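Side-chain contacts in TetR family Transcriptional regulator (Streptococcus agalactiae 2603V/R, PDB 3KKC), which probably binds DNA as a transcriptional regulator of the TetR family: residues 34-39 against 44-49; 51-54 against 58-61. All coordinates share one frame; numbering follows the deposited sequence.

Overall arrangement
Both contacts belong to the N-terminal TetR-family region, and they follow one another along the chain with their centres about 11 Å apart. Contact 1 pairs helix 35-42 with helix 46-49 inside the predicted helix-turn-helix, lying about 24 Å from the centre of the chain. Contact 2, about 17 Å from that centre, packs the end of the motif and the loop after helix 46-49 against the start of helix 57-71. They meet where Phe-49 CE1 lies 3.9 Å from Leu-59 CD1, an apolar packing contact. Helix 57-71 also carries His-70, which binds the nickel ion together with His-86 and His-90, so the helix that contact 2 packs against also supplies a metal ligand.

Contact 1 (34-39 against 44-49); sequences TVQDVI and VGRSTF
Val-35 and Phe-49 make the apolar heart of this contact. From CB, which points toward helix 46-49, the valine forks into two methyls. CG1, anti to the backbone N (chi1 168°), lies 3.7 Å from Phe-49 CE2 and is as near to CD2. The other branch, CG2, also comes to 3.7 Å from Phe-49 CE2 and has CZ as its next neighbour, so the two methyls follow the CD2-CE2-CZ stretch of the phenyl ring, CG1 approaching it obliquely. A short branched residue suits this place because it offers two methyls close to the helix backbone, while the larger Phe-49 reaches across from helix 46-49 and packs on Ile-17 of helix 4-24 as well. Ile-39 adds its CD1 tip, 4.2 Å from Arg-46 CA. Farther out, the Gln-36 chain bends at chi2 (-56°) and brings OE1 to 3.4 Å from Arg-46 CD; the amide and guanidinium planes are turned 68° apart. These long polar side chains suit an exposed margin. With Val-38 and Val-44 also touching Ile-17, the packing of two short helices, joined by a tight turn and backed by a third, is consistent with the three-helix helix-turn-helix core of TetR-family DNA-binding domains.

Contact 2 (51-54 against 58-61); sequences SHYE and VLLK
Tyr-53 meets Leu-59 through a CH-pi contact: Leu-59 CG sits 4.3 Å from the centroid of the tyrosine ring, 11° off the ring normal and thus almost squarely above its centre. Leucine suits the position, since its branched carbon can cover an aromatic face; here CG is anti to the carbonyl carbon (chi1 -72°), which carries the branch back to the ring. The opposite face has His-52 CB above it, offset toward the rim, so an aliphatic carbon lies over each face. Simple apolar packing supplements the CH-pi contact. Leu-59 CD1 approaches Tyr-53 CB to 4.0 Å, and Val-58 CG2 lies at the same 4.0 Å from Tyr-53 CB while standing at the ring's edge, near its plane. Of a different kind is the mixed contact at the exposed margin, where Glu-54 OE1 comes to 3.5 Å from Val-58 CG1. The glutamate chain runs extended beyond CG, crossing the valine at about a right angle, and its carboxylate suits this outer position. Within the fold, the loop after helix 46-49 thus packs on the first turn of helix 57-71, with helix 4-24 touching both: Lys-14 and Ile-17 contact Tyr-53, and Phe-21 contacts Leu-59.

Contact 1 (34-39 against 44-49)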
loop_
_atom_site.group_PDB
_atom_site.type_symbol
_atom_site.label_atom_id
_atom_site.label_comp_id
_atom_site.label_asym_id
_atom_site.label_seq_id
_atom_site.Cartn_x
_atom_site.Cartn_y
_atom_site.Cartn_z
ATOM N N THR A 34 -13.782 -13.201 15.013
ATOM C CA THR A 34 -13.483 -13.778 16.327
ATOM C C THR A 34 -13.874 -15.254 16.394
ATOM O O THR A 34 -14.850 -15.660 15.777
ATOM C CB THR A 34 -14.258 -13.048 17.445
ATOM O OG1 THR A 34 -15.645 -12.957 17.082
ATOM C CG2 THR A 34 -13.696 -11.649 17.678
ATOM N N VAL A 35 -13.128 -16.044 17.166
ATOM C CA VAL A 35 -13.366 -17.490 17.272
ATOM C C VAL A 35 -14.843 -17.893 17.416
ATOM O O VAL A 35 -15.249 -18.955 16.942
ATOM C CB VAL A 35 -12.542 -18.133 18.415
ATOM C CG1 VAL A 35 -13.022 -19.549 18.679
ATOM C CG2 VAL A 35 -11.065 -18.138 18.063
ATOM N N GLN A 36 -15.644 -17.047 18.055
ATOM C CA GLN A 36 -17.065 -17.340 18.196
ATOM C C GLN A 36 -17.793 -17.245 16.863
ATOM O O GLN A 36 -18.772 -17.965 16.633
ATOM C CB GLN A 36 -17.729 -16.438 19.240
ATOM C CG GLN A 36 -17.178 -16.611 20.656
ATOM C CD GLN A 36 -17.268 -18.044 21.155
ATOM O OE1 GLN A 36 -16.598 -18.416 22.123
ATOM N NE2 GLN A 36 -18.097 -18.856 20.494
ATOM N N ASP A 37 -17.322 -16.357 15.992
ATOM C CA ASP A 37 -17.839 -16.303 14.630
ATOM C C ASP A 37 -17.602 -17.659 13.977
ATOM O O ASP A 37 -18.511 -18.250 13.393
ATOM C CB ASP A 37 -17.145 -15.218 13.796
ATOM C CG ASP A 37 -17.195 -13.848 14.447
ATOM O OD1 ASP A 37 -17.639 -13.757 15.609
ATOM O OD2 ASP A 37 -16.771 -12.865 13.792
ATOM N N VAL A 38 -16.370 -18.144 14.108
ATOM C CA VAL A 38 -15.933 -19.356 13.445
ATOM C C VAL A 38 -16.748 -20.570 13.856
ATOM O O VAL A 38 -17.038 -21.435 13.032
ATOM C CB VAL A 38 -14.451 -19.619 13.695
ATOM C CG1 VAL A 38 -14.059 -20.958 13.098
ATOM C CG2 VAL A 38 -13.631 -18.511 13.070
ATOM N N ILE A 39 -17.128 -20.628 15.128
ATOM C CA ILE A 39 -17.986 -21.706 15.624
ATOM C C ILE A 39 -19.411 -21.588 15.088
ATOM O O ILE A 39 -19.967 -22.559 14.579
ATOM C CB ILE A 39 -18.041 -21.683 17.150
ATOM C CG1 ILE A 39 -16.632 -21.838 17.728
ATOM C CG2 ILE A 39 -19.040 -22.737 17.686
ATOM C CD1 ILE A 39 -16.433 -21.078 19.026
ATOM N N VAL A 44 -19.374 -26.459 15.675
ATOM C CA VAL A 44 -18.574 -27.219 16.617
ATOM C C VAL A 44 -18.190 -26.310 17.780
ATOM O O VAL A 44 -17.807 -25.162 17.577
ATOM C CB VAL A 44 -17.323 -27.818 15.949
ATOM C CG1 VAL A 44 -16.337 -26.722 15.586
ATOM C CG2 VAL A 44 -16.681 -28.856 16.859
ATOM N N GLY A 45 -18.305 -26.829 18.997
ATOM C CA GLY A 45 -18.121 -26.026 20.190
ATOM C C GLY A 45 -16.708 -25.543 20.453
ATOM O O GLY A 45 -15.752 -26.005 19.833
ATOM N N ARG A 46 -16.597 -24.616 21.401
ATOM C CA ARG A 46 -15.336 -23.985 21.801
ATOM C C ARG A 46 -14.232 -24.977 22.187
ATOM O O ARG A 46 -13.059 -24.770 21.862
ATOM C CB ARG A 46 -15.601 -23.010 22.962
ATOM C CG ARG A 46 -14.379 -22.302 23.485
ATOM C CD ARG A 46 -14.484 -20.802 23.288
ATOM N NE ARG A 46 -13.253 -20.132 23.693
ATOM C CZ ARG A 46 -13.209 -19.004 24.398
ATOM N NH1 ARG A 46 -14.336 -18.411 24.775
ATOM N NH2 ARG A 46 -12.038 -18.468 24.726
ATOM N N SER A 47 -14.610 -26.051 22.878
ATOM C CA SER A 47 -13.643 -27.021 23.399
ATOM C C SER A 47 -12.932 -27.809 22.296
ATOM O O SER A 47 -11.719 -28.012 22.347
ATOM C CB SER A 47 -14.322 -27.983 24.382
ATOM O OG SER A 47 -15.279 -28.797 23.725
ATOM N N THR A 48 -13.694 -28.254 21.305
ATOM C CA THR A 48 -13.136 -29.060 20.228
ATOM C C THR A 48 -12.299 -28.234 19.225
ATOM O O THR A 48 -11.219 -28.660 18.808
ATOM C CB THR A 48 -14.235 -29.887 19.529
ATOM O OG1 THR A 48 -15.511 -29.282 19.775
ATOM C CG2 THR A 48 -14.252 -31.313 20.072
ATOM N N PHE A 49 -12.791 -27.056 18.846
ATOM C CA PHE A 49 -11.987 -26.128 18.051
ATOM C C PHE A 49 -10.572 -26.103 18.594
ATOM O O PHE A 49 -9.624 -26.403 17.877
ATOM C CB PHE A 49 -12.571 -24.704 18.073
ATOM C CG PHE A 49 -11.619 -23.646 17.571
ATOM C CD1 PHE A 49 -11.275 -23.573 16.225
ATOM C CD2 PHE A 49 -11.063 -22.725 18.442
ATOM C CE1 PHE A 49 -10.385 -22.596 15.759
ATOM C CE2 PHE A 49 -10.177 -21.747 17.988
ATOM C CZ PHE A 49 -9.839 -21.689 16.648
#

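Contact 2 (51-54 against 58-61)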
loop_
_atom_site.group_PDB
_atom_site.type_symbol
_atom_site.label_atom_id
_atom_site.label_comp_id
_atom_site.label_asym_id
_atom_site.label_seq_id
_atom_site.Cartn_x
_atom_site.Cartn_y
_atom_site.Cartn_z
ATOM N N SER A 51 -8.976 -28.056 20.156
ATOM C CA SER A 51 -8.293 -29.346 20.076
ATOM C C SER A 51 -7.674 -29.569 18.693
ATOM O O SER A 51 -6.990 -30.570 18.461
ATOM C CB SER A 51 -9.270 -30.479 20.345
ATOM O OG SER A 51 -9.844 -30.897 19.120
ATOM N N HIS A 52 -7.943 -28.646 17.773
ATOM C CA HIS A 52 -7.389 -28.705 16.422
ATOM C C HIS A 52 -6.513 -27.501 16.097
ATOM O O HIS A 52 -5.581 -27.603 15.294
ATOM C CB HIS A 52 -8.507 -28.784 15.389
ATOM C CG HIS A 52 -9.174 -30.118 15.326
ATOM N ND1 HIS A 52 -10.529 -30.282 15.512
ATOM C CD2 HIS A 52 -8.669 -31.355 15.102
ATOM C CE1 HIS A 52 -10.833 -31.563 15.399
ATOM N NE2 HIS A 52 -9.722 -32.233 15.149
ATOM N N TYR A 53 -6.827 -26.365 16.718
ATOM C CA TYR A 53 -6.181 -25.098 16.408
ATOM C C TYR A 53 -5.839 -24.336 17.663
ATOM O O TYR A 53 -6.728 -23.833 18.344
ATOM C CB TYR A 53 -7.103 -24.242 15.544
ATOM C CG TYR A 53 -7.442 -24.904 14.232
ATOM C CD1 TYR A 53 -6.442 -25.202 13.308
ATOM C CD2 TYR A 53 -8.755 -25.244 13.921
ATOM C CE1 TYR A 53 -6.743 -25.815 12.124
ATOM C CE2 TYR A 53 -9.064 -25.854 12.734
ATOM C CZ TYR A 53 -8.056 -26.137 11.844
ATOM O OH TYR A 53 -8.360 -26.745 10.660
ATOM N N GLU A 54 -4.547 -24.247 17.959
ATOM C CA GLU A 54 -4.055 -23.486 19.102
ATOM C C GLU A 54 -4.730 -22.117 19.255
ATOM O O GLU A 54 -4.891 -21.622 20.368
ATOM C CB GLU A 54 -2.540 -23.309 18.986
ATOM C CG GLU A 54 -1.918 -22.407 20.050
ATOM C CD GLU A 54 -0.661 -21.691 19.547
ATOM O OE1 GLU A 54 -0.460 -21.631 18.307
ATOM O OE2 GLU A 54 0.117 -21.182 20.394
ATOM N N VAL A 58 -3.188 -19.779 13.849
ATOM C CA VAL A 58 -2.734 -20.911 13.052
ATOM C C VAL A 58 -3.678 -21.312 11.906
ATOM O O VAL A 58 -3.306 -22.127 11.075
ATOM C CB VAL A 58 -2.334 -22.129 13.911
ATOM C CG1 VAL A 58 -1.311 -21.697 14.963
ATOM C CG2 VAL A 58 -3.550 -22.758 14.548
ATOM N N LEU A 59 -4.877 -20.731 11.849
ATOM C CA LEU A 59 -5.755 -20.935 10.693
ATOM C C LEU A 59 -5.263 -20.085 9.549
ATOM O O LEU A 59 -5.218 -20.530 8.404
ATOM C CB LEU A 59 -7.203 -20.536 10.974
ATOM C CG LEU A 59 -8.042 -21.411 11.889
ATOM C CD1 LEU A 59 -7.789 -20.971 13.305
ATOM C CD2 LEU A 59 -9.509 -21.267 11.534
ATOM N N LEU A 60 -4.921 -18.844 9.858
ATOM C CA LEU A 60 -4.395 -17.951 8.850
ATOM C C LEU A 60 -3.128 -18.563 8.273
ATOM O O LEU A 60 -2.946 -18.629 7.047
ATOM C CB LEU A 60 -4.082 -16.596 9.455
ATOM C CG LEU A 60 -3.825 -15.639 8.321
ATOM C CD1 LEU A 60 -5.035 -15.660 7.431
ATOM C CD2 LEU A 60 -3.577 -14.261 8.857
ATOM N N LYS A 61 -2.266 -19.024 9.174
ATOM C CA LYS A 61 -0.989 -19.623 8.809
ATOM C C LYS A 61 -1.216 -20.855 7.909
ATOM O O LYS A 61 -0.836 -20.847 6.737
ATOM C CB LYS A 61 -0.209 -19.959 10.082
ATOM C CG LYS A 61 1.002 -20.866 9.928
ATOM C CD LYS A 61 1.062 -21.815 11.147
ATOM C CE LYS A 61 2.375 -22.575 11.263
ATOM N NZ LYS A 61 3.537 -21.667 11.037
#